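Local atomic coordinates of angiogenin-1 (Salmo salar, PDB entry 7BFK), a protein that probably cleaves RNA as a secreted endonuclease of the pancreatic ribonuclease family, and shows auto-inhibition. Residues Tyr7-Gly17 and Asn44-Gln55; Ala99-Cys107 and Gly117-Asp125. All coordinates share one frame; numbering follows the deposited sequence.

Interaction 1: residues Tyr7-Gly17 and Asn44-Gln55; sequences YNHFLKQHVDG and NTFILANPDQVQ
The ring of Phe10 overlaps Val54, its CE1 lying 3.6 Å from Val54 CG1, while Ile47 CD1 comes up more loosely on the same ring. Just past the helix, Val15 meets Val54 tip to tip through the two CG2 methyls, and Leu11 lays both its methyls across the pyrrolidine ring of Pro51 at about a right angle. Tyr7 has its CG anti to the backbone N (chi1 178°), which carries the ring out toward helix 51-55. There its OH sits 3.4 Å from Pro51 CB and donates to a water, 2.5 Å away, that in turn donates to Asp52 OD1 and Gln55 OE1.

At the His14 end direct hydrogen bonds take over. The imidazole of His14 gives its ND1 hydrogen to Thr45 O over 2.7 Å, with an N-H...O angle of 174° and the oxygen almost exactly in the ring plane. Asn44 ND2 donates to Gln13 O at 2.9 Å, while Asn44 OD1 is held by Lys41. Beyond the helix the chain pairs briefly with the strand: Ile47 N donates to His14 O, and Asp16 N to Ile47 O (2.9 Å), a single bridge between Val15 and Ile47. This is the pancreatic ribonuclease pattern of an N-terminal helix laid against the body of the fold, here across strand 44-47 at 99°. Because buried His14 donates from ND1 to a main-chain carbonyl in the ring plane, the bond holds the imidazole in one rotation and directs NE2 away from Thr45 O.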
loop_
_atom_site.group_PDB
_atom_site.type_symbol
_atom_site.label_atom_id
_atom_site.label_comp_id
_atom_site.label_asym_id
_atom_site.label_seq_id
_atom_site.Cartn_x
_atom_site.Cartn_y
_atom_site.Cartn_z
ATOM N N TYR A 7 4.358 -11.121 -1.398
ATOM C CA TYR A 7 3.003 -10.971 -0.799
ATOM C C TYR A 7 3.179 -10.484 0.639
ATOM O O TYR A 7 2.515 -9.517 1.018
ATOM C CB TYR A 7 2.195 -12.261 -0.886
ATOM C CG TYR A 7 0.834 -12.161 -0.254
ATOM C CD1 TYR A 7 0.050 -11.034 -0.436
ATOM C CD2 TYR A 7 0.325 -13.189 0.525
ATOM C CE1 TYR A 7 -1.200 -10.922 0.141
ATOM C CE2 TYR A 7 -0.934 -13.107 1.089
ATOM C CZ TYR A 7 -1.701 -11.966 0.898
ATOM O OH TYR A 7 -2.937 -11.859 1.464
ATOM N N ASN A 8 4.060 -11.121 1.425
ATOM C CA ASN A 8 4.340 -10.675 2.817
ATOM C C ASN A 8 4.815 -9.218 2.791
ATOM O O ASN A 8 4.389 -8.422 3.646
ATOM C CB ASN A 8 5.362 -11.561 3.534
ATOM C CG ASN A 8 4.792 -12.922 3.867
ATOM O OD1 ASN A 8 4.645 -13.780 2.991
ATOM N ND2 ASN A 8 4.445 -13.112 5.130
ATOM N N HIS A 9 5.694 -8.887 1.854
ATOM C CA HIS A 9 6.222 -7.507 1.707
ATOM C C HIS A 9 5.033 -6.560 1.411
ATOM O O HIS A 9 4.952 -5.494 2.018
ATOM C CB HIS A 9 7.297 -7.467 0.625
ATOM C CG HIS A 9 8.240 -6.320 0.782
ATOM N ND1 HIS A 9 7.893 -5.166 1.469
ATOM C CD2 HIS A 9 9.481 -6.113 0.299
ATOM C CE1 HIS A 9 8.896 -4.314 1.433
ATOM N NE2 HIS A 9 9.885 -4.867 0.711
ATOM N N PHE A 10 4.144 -6.960 0.519
ATOM C CA PHE A 10 2.943 -6.164 0.128
ATOM C C PHE A 10 2.082 -5.899 1.363
ATOM O O PHE A 10 1.733 -4.743 1.616
ATOM C CB PHE A 10 2.156 -6.875 -0.962
ATOM C CG PHE A 10 0.892 -6.152 -1.348
ATOM C CD1 PHE A 10 -0.259 -6.280 -0.592
ATOM C CD2 PHE A 10 0.874 -5.308 -2.450
ATOM C CE1 PHE A 10 -1.409 -5.576 -0.930
ATOM C CE2 PHE A 10 -0.284 -4.616 -2.793
ATOM C CZ PHE A 10 -1.413 -4.754 -2.038
ATOM N N LEU A 11 1.778 -6.945 2.145
ATOM C CA LEU A 11 0.952 -6.796 3.363
ATOM C C LEU A 11 1.619 -5.815 4.324
ATOM O O LEU A 11 0.911 -4.937 4.842
ATOM C CB LEU A 11 0.756 -8.164 4.008
ATOM C CG LEU A 11 -0.045 -9.162 3.194
ATOM C CD1 LEU A 11 -0.147 -10.487 3.948
ATOM C CD2 LEU A 11 -1.449 -8.615 2.893
ATOM N N LYS A 12 2.924 -5.953 4.568
ATOM C CA LYS A 12 3.670 -5.076 5.507
ATOM C C LYS A 12 3.599 -3.622 5.023
ATOM O O LYS A 12 3.360 -2.742 5.825
ATOM C CB LYS A 12 5.145 -5.484 5.608
ATOM C CG LYS A 12 5.452 -6.750 6.406
ATOM C CD LYS A 12 6.903 -7.209 6.186
ATOM C CE LYS A 12 7.207 -8.627 6.628
ATOM N NZ LYS A 12 7.540 -8.709 8.068
ATOM N N GLN A 13 3.788 -3.396 3.729
ATOM C CA GLN A 13 3.788 -2.032 3.139
ATOM C C GLN A 13 2.367 -1.438 2.990
ATOM O O GLN A 13 2.252 -0.216 3.141
ATOM C CB GLN A 13 4.424 -2.106 1.763
ATOM C CG GLN A 13 4.580 -0.762 1.092
ATOM C CD GLN A 13 5.673 -0.836 0.060
ATOM O OE1 GLN A 13 5.435 -0.730 -1.136
ATOM N NE2 GLN A 13 6.881 -1.092 0.531
ATOM N N HIS A 14 1.327 -2.242 2.720
ATOM C CA HIS A 14 0.014 -1.690 2.289
ATOM C C HIS A 14 -1.219 -2.237 3.006
ATOM O O HIS A 14 -2.301 -1.782 2.624
ATOM C CB HIS A 14 -0.182 -1.940 0.787
ATOM C CG HIS A 14 0.801 -1.226 -0.069
ATOM N ND1 HIS A 14 0.823 0.145 -0.165
ATOM C CD2 HIS A 14 1.764 -1.672 -0.896
ATOM C CE1 HIS A 14 1.800 0.507 -0.960
ATOM N NE2 HIS A 14 2.382 -0.583 -1.427
ATOM N N VAL A 15 -1.134 -3.177 3.949
ATOM C CA VAL A 15 -2.389 -3.712 4.557
ATOM C C VAL A 15 -2.340 -3.539 6.091
ATOM O O VAL A 15 -1.496 -4.199 6.730
ATOM C CB VAL A 15 -2.645 -5.165 4.115
ATOM C CG1 VAL A 15 -3.909 -5.740 4.715
ATOM C CG2 VAL A 15 -2.675 -5.297 2.591
ATOM N N ASP A 16 -3.216 -2.689 6.650
ATOM C CA ASP A 16 -3.312 -2.429 8.118
ATOM C C ASP A 16 -4.743 -2.020 8.499
ATOM O O ASP A 16 -5.114 -0.825 8.347
ATOM C CB ASP A 16 -2.278 -1.400 8.582
ATOM C CG ASP A 16 -2.340 -1.109 10.076
ATOM O OD1 ASP A 16 -3.061 -1.833 10.792
ATOM O OD2 ASP A 16 -1.686 -0.158 10.497
ATOM N N GLY A 17 -5.509 -2.986 9.000
ATOM C CA GLY A 17 -6.903 -2.813 9.438
ATOM C C GLY A 17 -7.051 -1.759 10.529
ATOM O O GLY A 17 -8.132 -1.222 10.640
ATOM N N ASN A 44 2.424 6.867 0.555
ATOM C CA ASN A 44 2.127 5.438 0.771
ATOM C C ASN A 44 0.662 5.319 1.142
ATOM O O ASN A 44 0.205 6.101 1.959
ATOM C CB ASN A 44 3.018 4.773 1.804
ATOM C CG ASN A 44 2.969 3.271 1.659
ATOM O OD1 ASN A 44 3.613 2.734 0.771
ATOM N ND2 ASN A 44 2.247 2.605 2.555
ATOM N N THR A 45 -0.025 4.373 0.517
ATOM C CA THR A 45 -1.453 4.076 0.739
ATOM C C THR A 45 -1.581 2.747 1.511
ATOM O O THR A 45 -1.012 1.714 1.058
ATOM C CB THR A 45 -2.208 4.073 -0.591
ATOM O OG1 THR A 45 -1.873 5.264 -1.319
ATOM C CG2 THR A 45 -3.698 3.948 -0.411
ATOM N N PHE A 46 -2.337 2.785 2.593
ATOM C CA PHE A 46 -2.665 1.641 3.478
ATOM C C PHE A 46 -4.126 1.244 3.276
ATOM O O PHE A 46 -4.991 2.122 3.255
ATOM C CB PHE A 46 -2.396 2.011 4.939
ATOM C CG PHE A 46 -0.969 2.396 5.230
ATOM C CD1 PHE A 46 -0.554 3.711 5.093
ATOM C CD2 PHE A 46 -0.040 1.445 5.637
ATOM C CE1 PHE A 46 0.759 4.070 5.360
ATOM C CE2 PHE A 46 1.277 1.803 5.889
ATOM C CZ PHE A 46 1.673 3.115 5.744
ATOM N N ILE A 47 -4.374 -0.055 3.100
ATOM C CA ILE A 47 -5.737 -0.638 2.959
ATOM C C ILE A 47 -6.196 -1.132 4.336
ATOM O O ILE A 47 -5.467 -1.906 4.969
ATOM C CB ILE A 47 -5.754 -1.773 1.928
ATOM C CG1 ILE A 47 -5.146 -1.346 0.590
ATOM C CG2 ILE A 47 -7.168 -2.294 1.750
ATOM C CD1 ILE A 47 -4.817 -2.505 -0.295
ATOM N N LEU A 48 -7.380 -0.726 4.766
ATOM C CA LEU A 48 -7.947 -1.163 6.068
ATOM C C LEU A 48 -8.780 -2.420 5.830
ATOM O O LEU A 48 -9.989 -2.299 5.721
ATOM C CB LEU A 48 -8.769 -0.021 6.678
ATOM C CG LEU A 48 -7.954 1.073 7.375
ATOM C CD1 LEU A 48 -7.018 1.783 6.417
ATOM C CD2 LEU A 48 -8.857 2.093 8.072
ATOM N N ALA A 49 -8.127 -3.579 5.764
ATOM C CA ALA A 49 -8.756 -4.869 5.445
ATOM C C ALA A 49 -7.858 -6.016 5.908
ATOM O O ALA A 49 -6.709 -5.759 6.310
ATOM C CB ALA A 49 -9.005 -4.939 3.954
ATOM N N ASN A 50 -8.380 -7.234 5.875
ATOM C CA ASN A 50 -7.590 -8.432 6.232
ATOM C C ASN A 50 -6.928 -8.916 4.945
ATOM O O ASN A 50 -7.406 -8.646 3.847
ATOM C CB ASN A 50 -8.421 -9.462 7.003
ATOM C CG ASN A 50 -9.201 -10.447 6.157
ATOM O OD1 ASN A 50 -9.194 -10.388 4.933
ATOM N ND2 ASN A 50 -9.876 -11.378 6.819
ATOM N N PRO A 51 -5.759 -9.568 5.050
ATOM C CA PRO A 51 -5.071 -10.128 3.890
ATOM C C PRO A 51 -5.990 -10.883 2.917
ATOM O O PRO A 51 -5.873 -10.667 1.731
ATOM C CB PRO A 51 -4.092 -11.097 4.551
ATOM C CG PRO A 51 -3.728 -10.409 5.838
ATOM C CD PRO A 51 -5.004 -9.738 6.293
ATOM N N ASP A 52 -6.898 -11.719 3.436
ATOM C CA ASP A 52 -7.819 -12.535 2.600
ATOM C C ASP A 52 -8.636 -11.638 1.669
ATOM O O ASP A 52 -8.799 -12.015 0.521
ATOM C CB ASP A 52 -8.693 -13.446 3.456
ATOM C CG ASP A 52 -7.936 -14.684 3.921
ATOM O OD1 ASP A 52 -6.709 -14.773 3.648
ATOM O OD2 ASP A 52 -8.557 -15.526 4.539
ATOM N N GLN A 53 -9.079 -10.479 2.139
ATOM C CA GLN A 53 -9.917 -9.538 1.352
ATOM C C GLN A 53 -9.070 -8.962 0.219
ATOM O O GLN A 53 -9.602 -8.726 -0.877
ATOM C CB GLN A 53 -10.431 -8.377 2.205
ATOM C CG GLN A 53 -11.202 -8.770 3.469
ATOM C CD GLN A 53 -11.819 -7.556 4.126
ATOM O OE1 GLN A 53 -11.700 -7.332 5.339
ATOM N NE2 GLN A 53 -12.485 -6.739 3.319
ATOM N N VAL A 54 -7.802 -8.692 0.487
ATOM C CA VAL A 54 -6.897 -8.096 -0.530
ATOM C C VAL A 54 -6.420 -9.205 -1.475
ATOM O O VAL A 54 -6.362 -8.931 -2.688
ATOM C CB VAL A 54 -5.735 -7.311 0.111
ATOM C CG1 VAL A 54 -4.879 -6.639 -0.946
ATOM C CG2 VAL A 54 -6.242 -6.278 1.113
ATOM N N GLN A 55 -6.108 -10.410 -0.967
ATOM C CA GLN A 55 -5.632 -11.521 -1.832
ATOM C C GLN A 55 -6.748 -11.842 -2.838
ATOM O O GLN A 55 -6.432 -12.102 -4.011
ATOM C CB GLN A 55 -5.204 -12.753 -1.030
ATOM C CG GLN A 55 -4.703 -13.891 -1.922
ATOM C CD GLN A 55 -4.104 -15.063 -1.175
ATOM O OE1 GLN A 55 -4.499 -15.396 -0.058
ATOM N NE2 GLN A 55 -3.124 -15.700 -1.799
HETATM O O HOH W 1 -3.809 -13.975 2.568
HETATM O O HOH W 2 -5.097 -6.031 8.486
#

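Interaction 2: residues Ala99-Cys107 and Gly117-Asp125; sequences ATKKVIIAC and GDVDIGITD
Lys101 folds its aliphatic chain against Ile123, CD standing 3.7 Å from Ile123 CD1, and the two side chains pass at a slant. The last torsion of the lysine bends (chi4 -71°) and brings NZ to 2.8 Å from Asp125 O. The neighbouring Lys102 leaves the strand on the other side, toward Thr124 and Asp125: its CB lies 4.1 Å from Thr124 CG2 and its CE 3.3 Å from Asp125 OD2, yet the ammonium stays beyond salt-bridge distance of that carboxylate. Were Lys102 cut back to an alanine, the Asp125 carboxylate would probably lose its aliphatic cover and the positive charge near it.

Strand 122-124 here adds an antiparallel edge to the long strand 93-108 of the ribonuclease sheet. Lys102-Thr124 and Ile104-Gly122 are hydrogen-bonded pairs flanking the non-hydrogen-bonded Val103-Ile123. Gly122 N donates to Ile104 O in the carbonyl plane, on a lone pair, with an N-H...O angle of 176°, whereas Lys102 N to Thr124 O is weak.

On the face of Lys102, Ile104 sends CD1 across the Thr124 side chain, 3.7 Å from CG2. Thr124 has OG1 anti to its own N (chi1 -179°), which turns the hydroxyl to donate to Asp125 OD1 and leaves the methyl for the isoleucine. Where the strand pairing ends, Ile121 and Ile105 lie side by side, their CG2 methyls 3.9 Å apart, and Phe10 of helix 5-14 touches both residues.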
loop_
_atom_site.group_PDB
_atom_site.type_symbol
_atom_site.label_atom_id
_atom_site.label_comp_id
_atom_site.label_asym_id
_atom_site.label_seq_id
_atom_site.Cartn_x
_atom_site.Cartn_y
_atom_site.Cartn_z
ATOM N N ALA A 99 -9.965 7.919 2.696
ATOM C CA ALA A 99 -10.799 7.807 1.489
ATOM C C ALA A 99 -11.380 6.399 1.404
ATOM O O ALA A 99 -10.914 5.485 2.126
ATOM C CB ALA A 99 -9.992 8.138 0.251
ATOM N N THR A 100 -12.390 6.253 0.562
ATOM C CA THR A 100 -13.033 4.977 0.241
ATOM C C THR A 100 -12.889 4.807 -1.263
ATOM O O THR A 100 -13.518 5.572 -1.994
ATOM C CB THR A 100 -14.482 4.923 0.729
ATOM O OG1 THR A 100 -14.480 5.239 2.122
ATOM C CG2 THR A 100 -15.073 3.556 0.497
ATOM N N LYS A 101 -12.073 3.855 -1.702
ATOM C CA LYS A 101 -11.757 3.731 -3.147
ATOM C C LYS A 101 -11.469 2.294 -3.543
ATOM O O LYS A 101 -11.064 1.484 -2.686
ATOM C CB LYS A 101 -10.566 4.646 -3.476
ATOM C CG LYS A 101 -10.936 6.123 -3.458
ATOM C CD LYS A 101 -10.129 7.014 -4.329
ATOM C CE LYS A 101 -10.716 8.410 -4.423
ATOM N NZ LYS A 101 -11.968 8.423 -5.210
ATOM N N LYS A 102 -11.740 1.976 -4.800
ATOM C CA LYS A 102 -11.278 0.712 -5.396
ATOM C C LYS A 102 -9.761 0.871 -5.449
ATOM O O LYS A 102 -9.294 2.023 -5.669
ATOM C CB LYS A 102 -11.919 0.468 -6.759
ATOM C CG LYS A 102 -13.440 0.390 -6.707
ATOM C CD LYS A 102 -14.080 -0.056 -7.989
ATOM C CE LYS A 102 -15.565 0.214 -8.028
ATOM N NZ LYS A 102 -16.179 -0.007 -6.703
ATOM N N VAL A 103 -9.024 -0.197 -5.198
ATOM C CA VAL A 103 -7.539 -0.136 -5.203
ATOM C C VAL A 103 -7.028 -0.830 -6.467
ATOM O O VAL A 103 -7.735 -1.719 -7.015
ATOM C CB VAL A 103 -6.958 -0.743 -3.927
ATOM C CG1 VAL A 103 -7.364 0.068 -2.711
ATOM C CG2 VAL A 103 -7.365 -2.204 -3.778
ATOM N N ILE A 104 -5.889 -0.376 -6.962
ATOM C CA ILE A 104 -5.227 -0.970 -8.141
ATOM C C ILE A 104 -3.892 -1.524 -7.681
ATOM O O ILE A 104 -3.062 -0.750 -7.213
ATOM C CB ILE A 104 -5.098 0.037 -9.277
ATOM C CG1 ILE A 104 -6.433 0.727 -9.569
ATOM C CG2 ILE A 104 -4.527 -0.680 -10.489
ATOM C CD1 ILE A 104 -6.310 2.012 -10.360
ATOM N N ILE A 105 -3.723 -2.828 -7.805
ATOM C CA ILE A 105 -2.512 -3.544 -7.335
ATOM C C ILE A 105 -1.981 -4.411 -8.470
ATOM O O ILE A 105 -2.657 -4.548 -9.484
ATOM C CB ILE A 105 -2.852 -4.399 -6.109
ATOM C CG1 ILE A 105 -3.748 -5.583 -6.488
ATOM C CG2 ILE A 105 -3.468 -3.546 -5.018
ATOM C CD1 ILE A 105 -3.994 -6.548 -5.364
ATOM N N ALA A 106 -0.792 -4.946 -8.269
ATOM C CA ALA A 106 -0.163 -5.937 -9.141
ATOM C C ALA A 106 -0.442 -7.299 -8.522
ATOM O O ALA A 106 -0.405 -7.416 -7.266
ATOM C CB ALA A 106 1.321 -5.648 -9.275
ATOM N N CYS A 107 -0.810 -8.264 -9.346
ATOM C CA CYS A 107 -1.025 -9.669 -8.941
ATOM C C CYS A 107 0.017 -10.547 -9.629
ATOM O O CYS A 107 0.227 -10.370 -10.833
ATOM C CB CYS A 107 -2.416 -10.165 -9.319
ATOM S SG CYS A 107 -3.758 -9.381 -8.382
ATOM N N GLY A 117 8.889 -1.568 -3.793
ATOM C CA GLY A 117 8.168 -0.719 -2.825
ATOM C C GLY A 117 8.580 0.746 -2.951
ATOM O O GLY A 117 8.478 1.479 -1.940
ATOM N N ASP A 118 9.081 1.140 -4.130
ATOM C CA ASP A 118 9.453 2.541 -4.472
ATOM C C ASP A 118 8.222 3.228 -5.083
ATOM O O ASP A 118 8.282 4.438 -5.335
ATOM C CB ASP A 118 10.671 2.605 -5.398
ATOM C CG ASP A 118 10.607 1.674 -6.601
ATOM O OD1 ASP A 118 9.589 0.967 -6.746
ATOM O OD2 ASP A 118 11.588 1.650 -7.377
ATOM N N VAL A 119 7.154 2.477 -5.360
ATOM C CA VAL A 119 5.884 3.085 -5.848
ATOM C C VAL A 119 4.807 2.779 -4.800
ATOM O O VAL A 119 5.145 2.501 -3.636
ATOM C CB VAL A 119 5.493 2.656 -7.281
ATOM C CG1 VAL A 119 4.216 3.355 -7.765
ATOM C CG2 VAL A 119 6.618 2.924 -8.274
ATOM N N ASP A 120 3.557 2.820 -5.194
ATOM C CA ASP A 120 2.439 2.703 -4.244
ATOM C C ASP A 120 1.290 2.015 -4.978
ATOM O O ASP A 120 1.314 1.928 -6.220
ATOM C CB ASP A 120 2.094 4.120 -3.760
ATOM C CG ASP A 120 1.099 4.226 -2.637
ATOM O OD1 ASP A 120 0.893 3.201 -1.946
ATOM O OD2 ASP A 120 0.522 5.356 -2.461
ATOM N N ILE A 121 0.295 1.566 -4.246
ATOM C CA ILE A 121 -0.914 1.016 -4.888
ATOM C C ILE A 121 -1.671 2.209 -5.464
ATOM O O ILE A 121 -1.367 3.353 -5.070
ATOM C CB ILE A 121 -1.742 0.208 -3.886
ATOM C CG1 ILE A 121 -2.184 1.073 -2.717
ATOM C CG2 ILE A 121 -0.944 -1.010 -3.406
ATOM C CD1 ILE A 121 -3.275 0.442 -1.905
ATOM N N GLY A 122 -2.599 1.935 -6.360
ATOM C CA GLY A 122 -3.439 2.963 -6.987
ATOM C C GLY A 122 -4.792 3.002 -6.335
ATOM O O GLY A 122 -5.140 2.050 -5.588
ATOM N N ILE A 123 -5.527 4.081 -6.582
ATOM C CA ILE A 123 -6.908 4.278 -6.092
ATOM C C ILE A 123 -7.709 4.836 -7.256
ATOM O O ILE A 123 -7.117 5.587 -8.115
ATOM C CB ILE A 123 -6.975 5.199 -4.857
ATOM C CG1 ILE A 123 -6.320 6.557 -5.114
ATOM C CG2 ILE A 123 -6.393 4.514 -3.645
ATOM C CD1 ILE A 123 -6.533 7.561 -3.973
ATOM N N THR A 124 -8.983 4.483 -7.316
ATOM C CA THR A 124 -9.895 4.978 -8.363
ATOM C C THR A 124 -11.355 4.873 -7.909
ATOM O O THR A 124 -11.660 3.993 -7.064
ATOM C CB THR A 124 -9.667 4.219 -9.667
ATOM O OG1 THR A 124 -10.575 4.780 -10.618
ATOM C CG2 THR A 124 -9.872 2.728 -9.526
ATOM N N ASP A 125 -12.180 5.764 -8.457
ATOM C CA ASP A 125 -13.657 5.871 -8.278
ATOM C C ASP A 125 -13.959 6.742 -7.053
ATOM O O ASP A 125 -13.895 7.970 -7.173
ATOM C CB ASP A 125 -14.316 4.496 -8.205
ATOM C CG ASP A 125 -14.370 3.748 -9.529
ATOM O OD1 ASP A 125 -13.450 3.915 -10.352
ATOM O OD2 ASP A 125 -15.354 3.016 -9.733
#

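Interaction 1 closes before interaction 2 opens along the chain, and their centres lie 11 Å apart. Both reach the same antiparallel sheet: interaction 1 sets helix 5-14 against strand 43-47, and interaction 2 adds strand 122-124 to strand 93-108, with strand 76-85 pairing to both 43-47 and 93-108. They meet directly where the C-terminal segment runs past the end of the helix, at Asp120 and Ile121. Thr45 OG1 probably hydrogen-bonds Asp120 OD2 at 2.7 Å, and Ile47 CG1 packs 3.6 Å from Ile121 CD1. Asp120 also lies against His14, so the two ends of the chain converge on strand 43-47, a convergence consistent with the pancreatic ribonuclease fold.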